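Local coordinates for SA2223 protein (Staphylococcus aureus, PDB 5KAU), which binds the cationic dye rhodamine 6G and is probably a small-molecule effector-binding protein of the integron-associated family, at residues Phe134-Asp139 and Glu150-Val155. Residues are numbered along the deposited sequence; the frame is centred on the assembly and turned at random.
Sequences FELYQD and EIWMPV. With RHQ (rhodamine 6g), chain B.
Phe134 and Trp152 pair across two antiparallel strands as a hydrogen-bonded pair. Trp152 N donates to Phe134 O at 2.8 Å, and the return bond runs from the amide of Phe134 to the carbonyl of Trp152. The Phe134 ring stacks, offset, on the five-membered ring of Trp152, the planes 16° apart. CG of Phe134 lies between the backbone N and the carbonyl carbon (chi1 61°), which carries the ring across to the Trp152 side chain: CE1 of Phe134 lies 3.3 Å from Trp152 CG, while Trp152 CB sits over the phenyl face in a CH-pi contact. Flat aromatic groups suit this buried place because they can layer closely. Tyr96 meets the indole edge-to-face.

At the next hydrogen-bonded pair, Leu136 and Glu150 extend side by side from the same face of the sheet, their backbones bonded in both directions. Leu136 CD2 packs beside Glu150 OE1 (3.5 Å) and the indole. Glu150 OE1 accepts Trp152 NE1 at 3.1 Å, on the anti side but tilted out of the carboxylate plane, with a bent N-H...O angle of 145°; this gives the indole nitrogen a partner and helps to fix the ring. A water donates to the same oxygen and accepts a weak bond from Gln138 NE2.

The other face carries Glu135 and Ile151, a non-hydrogen-bonded pair. Tyr137 OH donates to Glu135 OE1 from above the carboxylate plane, at 2.7 Å, and Tyr71 OH also bonds this oxygen. Glu135 OE1 lies 3.3 Å from rhodamine C22, in the ethyl group on the dye's amine nitrogen, and the carboxylate would probably favour a cationic ligand; xanthene C6 lies over the Tyr137 ring face, toward its rim. The Glu135 and Tyr137 side of this beta hairpin, part of a closed antiparallel barrel, lines the rhodamine site, consistent with the effector-binding family.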
ATOM      1  N   PHE A 134      -2.657  -0.860   0.127  1.00 22.37           N
ATOM      2  CA  PHE A 134      -1.373  -0.190   0.213  1.00 23.37           C
ATOM      3  C   PHE A 134      -1.427   1.300   0.563  1.00 26.49           C
ATOM      4  O   PHE A 134      -2.441   2.005   0.332  1.00 25.99           O
ATOM      5  CB  PHE A 134      -0.616  -0.370  -1.084  1.00 25.50           C
ATOM      6  CG  PHE A 134      -1.290   0.196  -2.331  1.00 26.27           C
ATOM      7  CD1 PHE A 134      -1.052   1.539  -2.756  1.00 28.60           C
ATOM      8  CD2 PHE A 134      -2.035  -0.591  -3.143  1.00 26.58           C
ATOM      9  CE1 PHE A 134      -1.561   2.022  -3.893  1.00 29.60           C
ATOM     10  CE2 PHE A 134      -2.610  -0.057  -4.285  1.00 26.97           C
ATOM     11  CZ  PHE A 134      -2.371   1.237  -4.649  1.00 27.39           C
ATOM     12  N   GLU A 135      -0.284   1.730   1.110  1.00 27.24           N
ATOM     13  CA  GLU A 135       0.122   3.135   1.301  1.00 27.26           C
ATOM     14  C   GLU A 135       0.813   3.573   0.064  1.00 24.94           C
ATOM     15  O   GLU A 135       1.699   2.828  -0.449  1.00 25.75           O
ATOM     16  CB  GLU A 135       1.055   3.238   2.525  1.00 25.34           C
ATOM     17  CG  GLU A 135       0.446   2.640   3.754  1.00 28.59           C
ATOM     18  CD  GLU A 135       1.424   1.881   4.634  1.00 30.56           C
ATOM     19  OE1 GLU A 135       2.638   2.175   4.619  1.00 30.58           O
ATOM     20  OE2 GLU A 135       0.901   1.000   5.391  1.00 36.45           O
ATOM     21  N   LEU A 136       0.504   4.798  -0.385  1.00 24.89           N
ATOM     22  CA  LEU A 136       1.186   5.367  -1.558  1.00 23.47           C
ATOM     23  C   LEU A 136       1.844   6.657  -1.135  1.00 26.56           C
ATOM     24  O   LEU A 136       1.173   7.543  -0.725  1.00 26.82           O
ATOM     25  CB  LEU A 136       0.254   5.587  -2.754  1.00 24.67           C
ATOM     26  CG  LEU A 136       0.888   6.141  -4.034  1.00 29.65           C
ATOM     27  CD1 LEU A 136       1.834   5.178  -4.635  1.00 28.51           C
ATOM     28  CD2 LEU A 136      -0.160   6.386  -5.027  1.00 30.77           C
ATOM     29  N   TYR A 137       3.161   6.720  -1.278  1.00 27.44           N
ATOM     30  CA  TYR A 137       3.987   7.848  -0.815  1.00 27.49           C
ATOM     31  C   TYR A 137       4.558   8.532  -1.978  1.00 29.71           C
ATOM     32  O   TYR A 137       5.565   8.083  -2.540  1.00 30.44           O
ATOM     33  CB  TYR A 137       5.163   7.423   0.080  1.00 27.32           C
ATOM     34  CG  TYR A 137       4.727   6.700   1.349  1.00 25.72           C
ATOM     35  CD1 TYR A 137       4.493   7.384   2.533  1.00 30.40           C
ATOM     36  CD2 TYR A 137       4.527   5.327   1.328  1.00 28.64           C
ATOM     37  CE1 TYR A 137       4.071   6.697   3.667  1.00 30.54           C
ATOM     38  CE2 TYR A 137       4.080   4.647   2.446  1.00 29.36           C
ATOM     39  CZ  TYR A 137       3.884   5.352   3.632  1.00 32.24           C
ATOM     40  OH  TYR A 137       3.436   4.736   4.754  1.00 33.27           O
ATOM     41  N   GLN A 138       3.971   9.676  -2.290  1.00 29.93           N
ATOM     42  CA  GLN A 138       4.404  10.487  -3.433  1.00 34.44           C
ATOM     43  C   GLN A 138       5.557  11.380  -3.008  1.00 33.68           C
ATOM     44  O   GLN A 138       5.900  11.447  -1.852  1.00 31.62           O
ATOM     45  CB  GLN A 138       3.188  11.303  -3.983  1.00 42.91           C
ATOM     46  CG  GLN A 138       2.289  10.386  -4.904  1.00 52.43           C
ATOM     47  CD  GLN A 138       0.761  10.665  -4.974  1.00 61.15           C
ATOM     48  OE1 GLN A 138       0.073  10.886  -3.952  1.00 64.79           O
ATOM     49  NE2 GLN A 138       0.224  10.573  -6.188  1.00 63.31           N
ATOM     50  N   ASP A 139       6.154  12.069  -3.950  1.00 41.17           N
ATOM     51  CA  ASP A 139       7.249  12.996  -3.636  1.00 46.04           C
ATOM     52  C   ASP A 139       6.804  14.068  -2.687  1.00 45.15           C
ATOM     53  O   ASP A 139       5.685  14.582  -2.816  1.00 47.42           O
ATOM     54  CB  ASP A 139       7.763  13.678  -4.891  1.00 54.50           C
ATOM     55  CG  ASP A 139       8.493  12.733  -5.791  1.00 61.39           C
ATOM     56  OD1 ASP A 139       8.746  11.573  -5.389  1.00 61.54           O
ATOM     57  OD2 ASP A 139       8.827  13.161  -6.892  1.00 65.02           O
ATOM     58  N   GLU A 150      -1.514   8.464   0.530  1.00 29.16           N
ATOM     59  CA  GLU A 150      -2.789   7.892   0.112  1.00 30.72           C
ATOM     60  C   GLU A 150      -2.830   6.451   0.638  1.00 29.54           C
ATOM     61  O   GLU A 150      -1.780   5.774   0.737  1.00 31.35           O
ATOM     62  CB  GLU A 150      -2.964   7.910  -1.378  1.00 31.20           C
ATOM     63  CG  GLU A 150      -2.944   9.329  -1.927  1.00 34.88           C
ATOM     64  CD  GLU A 150      -3.182   9.374  -3.425  1.00 39.29           C
ATOM     65  OE1 GLU A 150      -2.956   8.365  -4.104  1.00 35.13           O
ATOM     66  OE2 GLU A 150      -3.607  10.435  -3.921  1.00 45.88           O
ATOM     67  N   ILE A 151      -4.035   6.023   1.023  1.00 31.33           N
ATOM     68  CA  ILE A 151      -4.313   4.664   1.447  1.00 28.51           C
ATOM     69  C   ILE A 151      -5.352   4.099   0.460  1.00 27.79           C
ATOM     70  O   ILE A 151      -6.476   4.631   0.335  1.00 28.49           O
ATOM     71  CB  ILE A 151      -4.836   4.630   2.879  1.00 30.29           C
ATOM     72  CG1 ILE A 151      -3.754   5.112   3.861  1.00 31.80           C
ATOM     73  CG2 ILE A 151      -5.287   3.224   3.248  1.00 29.78           C
ATOM     74  CD1 ILE A 151      -4.266   5.370   5.215  1.00 33.83           C
ATOM     75  N   TRP A 152      -4.971   3.019  -0.203  1.00 26.06           N
ATOM     76  CA  TRP A 152      -5.760   2.371  -1.216  1.00 26.46           C
ATOM     77  C   TRP A 152      -6.262   1.022  -0.732  1.00 25.19           C
ATOM     78  O   TRP A 152      -5.458   0.094  -0.503  1.00 23.70           O
ATOM     79  CB  TRP A 152      -4.938   2.166  -2.477  1.00 27.86           C
ATOM     80  CG  TRP A 152      -4.516   3.403  -3.191  1.00 28.78           C
ATOM     81  CD1 TRP A 152      -3.724   4.427  -2.714  1.00 28.51           C
ATOM     82  CD2 TRP A 152      -4.824   3.726  -4.540  1.00 28.60           C
ATOM     83  NE1 TRP A 152      -3.553   5.373  -3.686  1.00 27.72           N
ATOM     84  CE2 TRP A 152      -4.219   4.967  -4.822  1.00 29.78           C
ATOM     85  CE3 TRP A 152      -5.567   3.084  -5.567  1.00 29.73           C
ATOM     86  CZ2 TRP A 152      -4.308   5.556  -6.047  1.00 30.84           C
ATOM     87  CZ3 TRP A 152      -5.664   3.673  -6.780  1.00 32.70           C
ATOM     88  CH2 TRP A 152      -5.047   4.917  -7.015  1.00 32.28           C
ATOM     89  N   MET A 153      -7.607   0.936  -0.599  1.00 24.52           N
ATOM     90  CA  MET A 153      -8.325  -0.237  -0.128  1.00 25.91           C
ATOM     91  C   MET A 153      -9.185  -0.812  -1.231  1.00 25.51           C
ATOM     92  O   MET A 153     -10.089  -0.122  -1.708  1.00 26.33           O
ATOM     93  CB  MET A 153      -9.266   0.086   1.053  1.00 33.40           C
ATOM     94  CG  MET A 153      -8.562   0.701   2.247  1.00 38.26           C
ATOM     95  SD  MET A 153      -7.461  -0.564   3.095  1.00 40.84           S
ATOM     96  CE  MET A 153      -6.703   0.257   4.491  1.00 84.82           C
ATOM     97  N   PRO A 154      -8.886  -2.052  -1.633  1.00 26.84           N
ATOM     98  CA  PRO A 154      -9.583  -2.619  -2.784  1.00 29.32           C
ATOM     99  C   PRO A 154     -11.072  -2.928  -2.427  1.00 28.31           C
ATOM    100  O   PRO A 154     -11.353  -3.274  -1.297  1.00 28.18           O
ATOM    101  CB  PRO A 154      -8.778  -3.869  -3.122  1.00 30.75           C
ATOM    102  CG  PRO A 154      -8.045  -4.211  -1.829  1.00 28.66           C
ATOM    103  CD  PRO A 154      -7.807  -2.941  -1.135  1.00 28.35           C
ATOM    104  N   VAL A 155     -11.974  -2.698  -3.373  1.00 30.73           N
ATOM    105  CA  VAL A 155     -13.387  -2.998  -3.183  1.00 32.33           C
ATOM    106  C   VAL A 155     -13.957  -3.697  -4.384  1.00 33.54           C
ATOM    107  O   VAL A 155     -13.483  -3.525  -5.545  1.00 37.01           O
ATOM    108  CB  VAL A 155     -14.245  -1.702  -2.936  1.00 33.48           C
ATOM    109  CG1 VAL A 155     -13.950  -1.147  -1.582  1.00 34.90           C
ATOM    110  CG2 VAL A 155     -13.992  -0.665  -3.998  1.00 31.89           C
TER
HETATM  111  C1  RHQ B 201       8.028   5.633   5.588  1.00 51.26           C
HETATM  112  C2  RHQ B 201       9.016   5.830   6.549  1.00 51.53           C
HETATM  113  C3  RHQ B 201      10.107   6.669   6.180  1.00 49.10           C
HETATM  114  C4  RHQ B 201      10.192   7.255   4.955  1.00 47.15           C
HETATM  115  C5  RHQ B 201       9.156   7.034   3.990  1.00 47.60           C
HETATM  116  C6  RHQ B 201       8.081   6.201   4.328  1.00 46.17           C
HETATM  117  O1  RHQ B 201       6.955   4.852   5.865  1.00 52.80           O
HETATM  118  C7  RHQ B 201       6.814   4.255   7.087  1.00 53.59           C
HETATM  119  C8  RHQ B 201       7.788   4.417   8.081  1.00 54.48           C
HETATM  120  C9  RHQ B 201       8.873   5.240   7.802  1.00 58.46           C
HETATM  121  C10 RHQ B 201       5.682   3.491   7.266  1.00 52.07           C
HETATM  122  C11 RHQ B 201       5.493   2.836   8.487  1.00 52.81           C
HETATM  123  C12 RHQ B 201       6.480   2.982   9.524  1.00 54.96           C
HETATM  124  C13 RHQ B 201       7.580   3.748   9.321  1.00 54.47           C
HETATM  125  N1  RHQ B 201       4.402   2.061   8.713  1.00 53.86           N
HETATM  126  C14 RHQ B 201       9.916   5.343   8.781  1.00 68.94           C
HETATM  127  C15 RHQ B 201      10.568   4.119   8.846  1.00 72.65           C
HETATM  128  C16 RHQ B 201      11.639   3.928   9.677  1.00 76.52           C
HETATM  129  C17 RHQ B 201      12.061   5.004  10.402  1.00 78.59           C
HETATM  130  C18 RHQ B 201      11.428   6.262  10.325  1.00 78.82           C
HETATM  131  C19 RHQ B 201      10.333   6.482   9.498  1.00 74.14           C
HETATM  132  C20 RHQ B 201       6.296   2.308  10.834  1.00 57.59           C
HETATM  133  C21 RHQ B 201      11.342   8.160   4.638  1.00 47.90           C
HETATM  134  C22 RHQ B 201       3.234   1.999   7.828  1.00 53.87           C
HETATM  135  C23 RHQ B 201       2.407   3.274   7.893  1.00 53.73           C
HETATM  136  N2  RHQ B 201       9.295   7.614   2.759  1.00 46.22           N
HETATM  137  C24 RHQ B 201       8.287   7.591   1.691  1.00 47.40           C
HETATM  138  C25 RHQ B 201       8.740   8.431   0.505  1.00 45.98           C
HETATM  139  C26 RHQ B 201       9.965   7.856   9.091  1.00 74.66           C
HETATM  140  O27 RHQ B 201       8.747   7.957   8.541  1.00 70.87           O
HETATM  141  O2  RHQ B 201      10.776   8.693   8.715  1.00 77.44           O
HETATM  142  C28 RHQ B 201      10.424   9.979   9.159  1.00 80.15           C
HETATM  143  C29 RHQ B 201      11.663  10.850   9.132  1.00 81.46           C
HETATM  144  O   HOH W   1      -2.433   9.083  -6.857  1.00 49.62           O